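Side-chain contacts in peridinin-chlorophyll A protein (Amphidinium carterae, PDB 2C9E), which probably serves as a water-soluble light-harvesting antenna, binding peridinin and chlorophyll a to capture solar energy in the blue-green range: residues I203-Y206 with I207-S211; A38-P41 with R42-A45. One frame throughout, in Å; residues are numbered along the deposited sequence.

Contact 1: I203-Y206 with I207-S211. With PID (peridinin), chain H.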
loop_
_atom_site.group_PDB
_atom_site.type_symbol
_atom_site.label_atom_id
_atom_site.label_comp_id
_atom_site.label_asym_id
_atom_site.label_seq_id
_atom_site.Cartn_x
_atom_site.Cartn_y
_atom_site.Cartn_z
ATOM N N ILE A 203 -14.628 -1.173 -5.302
ATOM C CA ILE A 203 -13.290 -1.379 -4.769
ATOM C C ILE A 203 -13.349 -2.122 -3.453
ATOM O O ILE A 203 -12.530 -3.023 -3.188
ATOM C CB ILE A 203 -12.570 -0.002 -4.619
ATOM C CG1 ILE A 203 -12.337 0.586 -6.015
ATOM C CG2 ILE A 203 -11.211 -0.138 -3.898
ATOM C CD1 ILE A 203 -11.124 -0.027 -6.714
ATOM N N SER A 204 -14.333 -1.782 -2.619
ATOM C CA SER A 204 -14.459 -2.468 -1.349
ATOM C C SER A 204 -14.797 -3.918 -1.587
ATOM O O SER A 204 -14.205 -4.821 -0.967
ATOM C CB SER A 204 -15.556 -1.847 -0.472
ATOM O OG SER A 204 -15.094 -0.615 0.026
ATOM N N LYS A 205 -15.751 -4.160 -2.486
ATOM C CA LYS A 205 -16.106 -5.540 -2.704
ATOM C C LYS A 205 -14.904 -6.333 -3.229
ATOM O O LYS A 205 -14.699 -7.465 -2.785
ATOM C CB LYS A 205 -17.341 -5.666 -3.609
ATOM C CG LYS A 205 -17.818 -7.117 -3.833
ATOM C CD LYS A 205 -17.778 -8.051 -2.578
ATOM C CE LYS A 205 -19.081 -8.102 -1.715
ATOM N NZ LYS A 205 -19.374 -6.928 -0.789
ATOM N N TYR A 206 -14.099 -5.726 -4.115
ATOM C CA TYR A 206 -12.906 -6.386 -4.668
ATOM C C TYR A 206 -11.928 -6.754 -3.539
ATOM O O TYR A 206 -11.478 -7.907 -3.416
ATOM C CB TYR A 206 -12.219 -5.455 -5.673
ATOM C CG TYR A 206 -11.043 -6.102 -6.366
ATOM C CD1 TYR A 206 -11.239 -7.024 -7.378
ATOM C CD2 TYR A 206 -9.727 -5.873 -5.925
ATOM C CE1 TYR A 206 -10.166 -7.733 -7.941
ATOM C CE2 TYR A 206 -8.631 -6.574 -6.492
ATOM C CZ TYR A 206 -8.869 -7.500 -7.496
ATOM O OH TYR A 206 -7.807 -8.169 -8.075
ATOM N N ILE A 207 -11.625 -5.782 -2.680
ATOM C CA ILE A 207 -10.727 -6.016 -1.571
ATOM C C ILE A 207 -11.246 -7.123 -0.639
ATOM O O ILE A 207 -10.486 -7.978 -0.173
ATOM C CB ILE A 207 -10.536 -4.708 -0.773
ATOM C CG1 ILE A 207 -9.754 -3.688 -1.636
ATOM C CG2 ILE A 207 -9.911 -5.003 0.588
ATOM C CD1 ILE A 207 -9.662 -2.290 -1.000
ATOM N N GLU A 208 -12.540 -7.114 -0.365
ATOM C CA GLU A 208 -13.145 -8.122 0.507
ATOM C C GLU A 208 -13.133 -9.578 -0.017
ATOM O O GLU A 208 -12.898 -10.560 0.740
ATOM C CB GLU A 208 -14.605 -7.757 0.751
ATOM C CG GLU A 208 -15.246 -8.600 1.805
ATOM C CD GLU A 208 -16.767 -8.517 1.825
ATOM O OE1 GLU A 208 -17.363 -7.446 1.512
ATOM O OE2 GLU A 208 -17.366 -9.542 2.186
ATOM N N THR A 209 -13.364 -9.722 -1.316
ATOM C CA THR A 209 -13.507 -11.052 -1.892
ATOM C C THR A 209 -12.531 -11.507 -2.955
ATOM O O THR A 209 -12.519 -12.683 -3.274
ATOM C CB THR A 209 -14.892 -11.175 -2.558
ATOM O OG1 THR A 209 -14.919 -10.249 -3.653
ATOM C CG2 THR A 209 -16.069 -10.797 -1.585
ATOM N N ALA A 210 -11.743 -10.613 -3.532
ATOM C CA ALA A 210 -10.870 -10.991 -4.631
ATOM C C ALA A 210 -9.895 -12.109 -4.348
ATOM O O ALA A 210 -9.853 -13.119 -5.042
ATOM C CB ALA A 210 -10.114 -9.772 -5.137
ATOM N N SER A 211 -9.089 -11.932 -3.325
ATOM C CA SER A 211 -8.099 -12.940 -3.009
ATOM C C SER A 211 -8.678 -14.321 -2.757
ATOM O O SER A 211 -8.177 -15.320 -3.278
ATOM C CB SER A 211 -7.289 -12.506 -1.780
ATOM O OG SER A 211 -6.300 -13.455 -1.430
HETATM C C1 PID H . -13.205 -0.115 -19.734
HETATM C C2 PID H . -13.646 -0.714 -21.072
HETATM C C3 PID H . -13.017 0.040 -22.248
HETATM C C4 PID H . -13.392 1.519 -22.151
HETATM C C5 PID H . -12.853 2.241 -20.911
HETATM C C6 PID H . -12.873 1.377 -19.640
HETATM C C7 PID H . -13.046 2.076 -18.439
HETATM C C8 PID H . -12.167 2.017 -17.358
HETATM C C9 PID H . -12.306 2.700 -16.146
HETATM C C10 PID H . -13.314 3.571 -15.751
HETATM C C11 PID H . -11.502 2.548 -15.094
HETATM C C12 PID H . -11.978 3.256 -14.068
HETATM C C13 PID H . -11.470 3.176 -12.770
HETATM C C14 PID H . -11.916 3.845 -11.628
HETATM C C15 PID H . -11.281 3.578 -10.413
HETATM C C16 PID H . -11.629 4.099 -9.168
HETATM C C17 PID H . -10.913 3.717 -8.033
HETATM C C18 PID H . -11.235 4.139 -6.744
HETATM C C19 PID H . -10.504 3.730 -5.628
HETATM C C20 PID H . -10.876 4.099 -4.334
HETATM C C21 PID H . -10.217 3.708 -3.167
HETATM C C22 PID H . -10.783 4.098 -1.957
HETATM C C23 PID H . -10.380 3.803 -0.749
HETATM C C24 PID H . -10.140 3.417 0.482
HETATM C C25 PID H . -9.218 4.169 1.454
HETATM C C26 PID H . -8.491 3.220 2.418
HETATM C C27 PID H . -9.432 2.176 3.039
HETATM C C28 PID H . -9.990 1.326 1.893
HETATM C C29 PID H . -10.892 2.186 1.007
HETATM C C30 PID H . -8.627 1.654 5.229
HETATM C C31 PID H . -7.975 0.686 6.219
HETATM C CM1 PID H . -13.849 -0.794 -18.523
HETATM C CM2 PID H . -13.737 3.484 -20.763
HETATM C CM3 PID H . -11.414 2.689 -21.189
HETATM C CM4 PID H . -13.042 4.880 -11.696
HETATM C CM5 PID H . -8.877 2.959 -3.205
HETATM C CM6 PID H . -8.182 4.981 0.673
HETATM C CM7 PID H . -10.098 5.114 2.280
HETATM C CM8 PID H . -11.427 1.341 -0.152
HETATM O O1 PID H . -11.859 0.357 -19.623
HETATM O O2 PID H . -13.637 -0.440 -23.443
HETATM O O3 PID H . -14.250 3.974 -16.440
HETATM O O4 PID H . -13.108 3.925 -14.449
HETATM O O5 PID H . -11.972 2.618 1.839
HETATM O O6 PID H . -8.767 1.268 3.932
HETATM O O7 PID H . -9.026 2.755 5.606
#

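Contact 2: A38-P41 with R42-A45. Unlike the reference sequence in segment 38-41: G39 (reference Ser).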
loop_
_atom_site.group_PDB
_atom_site.type_symbol
_atom_site.label_atom_id
_atom_site.label_comp_id
_atom_site.label_asym_id
_atom_site.label_seq_id
_atom_site.Cartn_x
_atom_site.Cartn_y
_atom_site.Cartn_z
ATOM N N ALA A 38 -16.396 2.974 5.816
ATOM C CA ALA A 38 -17.858 3.019 5.976
ATOM C C ALA A 38 -18.235 3.676 7.287
ATOM O O ALA A 38 -19.141 4.509 7.339
ATOM C CB ALA A 38 -18.432 1.635 5.944
ATOM N N GLY A 39 -17.551 3.283 8.354
ATOM C CA GLY A 39 -17.808 3.890 9.645
ATOM C C GLY A 39 -17.415 5.368 9.660
ATOM O O GLY A 39 -18.284 6.247 9.629
ATOM N N ASN A 40 -16.110 5.655 9.712
ATOM C CA ASN A 40 -15.644 7.039 9.736
ATOM C C ASN A 40 -14.731 7.263 8.529
ATOM O O ASN A 40 -13.558 7.043 8.597
ATOM C CB ASN A 40 -14.880 7.339 11.055
ATOM C CG ASN A 40 -14.793 8.864 11.396
ATOM O OD1 ASN A 40 -14.709 9.730 10.515
ATOM N ND2 ASN A 40 -14.782 9.175 12.696
ATOM N N PRO A 41 -15.287 7.728 7.409
ATOM C CA PRO A 41 -14.509 7.983 6.195
ATOM C C PRO A 41 -13.408 9.007 6.378
ATOM O O PRO A 41 -12.330 8.862 5.840
ATOM C CB PRO A 41 -15.565 8.459 5.197
ATOM C CG PRO A 41 -16.572 9.129 6.091
ATOM C CD PRO A 41 -16.705 8.085 7.188
ATOM N N ARG A 42 -13.675 10.056 7.132
ATOM C CA ARG A 42 -12.652 11.075 7.327
ATOM C C ARG A 42 -11.453 10.539 8.126
ATOM O O ARG A 42 -10.298 10.877 7.843
ATOM C CB ARG A 42 -13.263 12.283 8.067
ATOM C CG ARG A 42 -12.335 13.443 8.175
ATOM C CD ARG A 42 -12.830 14.474 9.184
ATOM N NE ARG A 42 -11.841 15.530 9.275
ATOM C CZ ARG A 42 -11.850 16.605 8.496
ATOM N NH1 ARG A 42 -12.823 16.748 7.597
ATOM N NH2 ARG A 42 -10.866 17.502 8.573
ATOM N N GLN A 43 -11.733 9.732 9.137
ATOM C CA GLN A 43 -10.685 9.184 9.970
ATOM C C GLN A 43 -9.832 8.219 9.135
ATOM O O GLN A 43 -8.605 8.195 9.255
ATOM C CB GLN A 43 -11.276 8.433 11.168
ATOM C CG GLN A 43 -10.216 8.155 12.262
ATOM C CD GLN A 43 -10.692 7.223 13.405
ATOM O OE1 GLN A 43 -11.908 7.131 13.696
ATOM N NE2 GLN A 43 -9.721 6.542 14.074
ATOM N N ALA A 44 -10.490 7.431 8.287
ATOM C CA ALA A 44 -9.782 6.484 7.410
ATOM C C ALA A 44 -8.885 7.248 6.442
ATOM O O ALA A 44 -7.730 6.868 6.213
ATOM C CB ALA A 44 -10.802 5.617 6.628
ATOM N N ALA A 45 -9.385 8.339 5.879
ATOM C CA ALA A 45 -8.562 9.101 4.902
ATOM C C ALA A 45 -7.362 9.792 5.593
ATOM O O ALA A 45 -6.225 9.820 5.048
ATOM C CB ALA A 45 -9.481 10.156 4.131
#

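Contact 1: I203-Y206 with I207-S211
K205 O takes two bonds from T209, one from the backbone N at 3.0 Å and one from OG1 at 2.9 Å, within helix 201-213 of this all-helical pigment carrier. The N-H gives the i to i+4 helix bond; the hydroxyl arrives from above the carbonyl plane, brought there by a chi1 of 65° that sets OG1 between the backbone N and the carbonyl carbon. T209 CG2 presses on K205 CD at 3.4 Å, tighter than usual for two carbons. Bent at every torsion after chi1, the lysine chain carries NZ to E208 OE1, 3.1 Å away, in a salt bridge from above the carboxylate plane. On the buried side Y206 lays one ring face against A210 CB, a CH-pi contact 3.5 Å from the ring centroid, while its OH bonds to P291 O and the ring lies near a chlorophyll a and a peridinin. Cutting the tyrosine back to an alanine would probably open a gap over the A210 methyl and leave P291 O without this hydroxyl. Nearer the helix start, I203 CG2 meets I207 CD1 at 3.9 Å, and I203 CG1 rests 3.7 Å from C19 of the peridinin polyene.

Contact 2: A38-P41 with R42-A45
N40 accepts a hydrogen bond from Q43 N through its side-chain OD1, 3.3 Å away, and so takes the N-cap position of helix 41-55. The bond is a slanted one: the donor lies well above the plane of the N40 amide, 63° out of it. The torsion behind it is a chi1 of -160°, with CG anti to the backbone N, which turns the amide toward the first turn of the new helix. P41 follows directly as the first helical residue, where a proline fits well because the first turn asks for no backbone N-H from it. The first main-chain bonds of the helix run from A44 N to N40 O, 3.1 Å, and from A45 N to P41 O, 3.0 Å.

The close-fitting side is marked by the buried methyls of A44 and A45, whose CB atoms lie 3.7 and 3.6 Å from P41 O and which touch two different peridinins. N40 and Q43, partly exposed, are close at their carbons, CG to CB 3.6 Å, but cross at about a right angle with amide planes 87° apart; N40 ND2 and Q43 OE1 stay 3.7 Å apart. The open side belongs to exposed R42, whose extended chain leads away from the turn to put NH2 on N253 OD1.

The whole piece is a short turn between helix 28-39 and helix 41-55. Beyond it, Q43 NE2 bonds to A115 O, Q43 and A44 lean on P117, and R42 and A45 touch L252 in the loop that follows helix 234-251.

Contact 1 and contact 2 lie about 18 Å apart between centres, with nearest atoms about 7 Å apart and no direct touch. They sit far apart along the chain, yet helix 28-39 connects them: I207 and E208 pack on it and S204 OG bonds to A34 O, while its far end leads into the turn at residues 38-41. One peridinin also joins them. I203 lies against its polyene, A44 CB comes within 3.5 Å of its O7, and S37, just before the turn, bonds to the same molecule through OG. Other pigments meet each contact separately: I203, I207 and Y206 touch chlorophyll a, Y206 and S211 touch a further peridinin, and A45 touches a peridinin other than the one at A44.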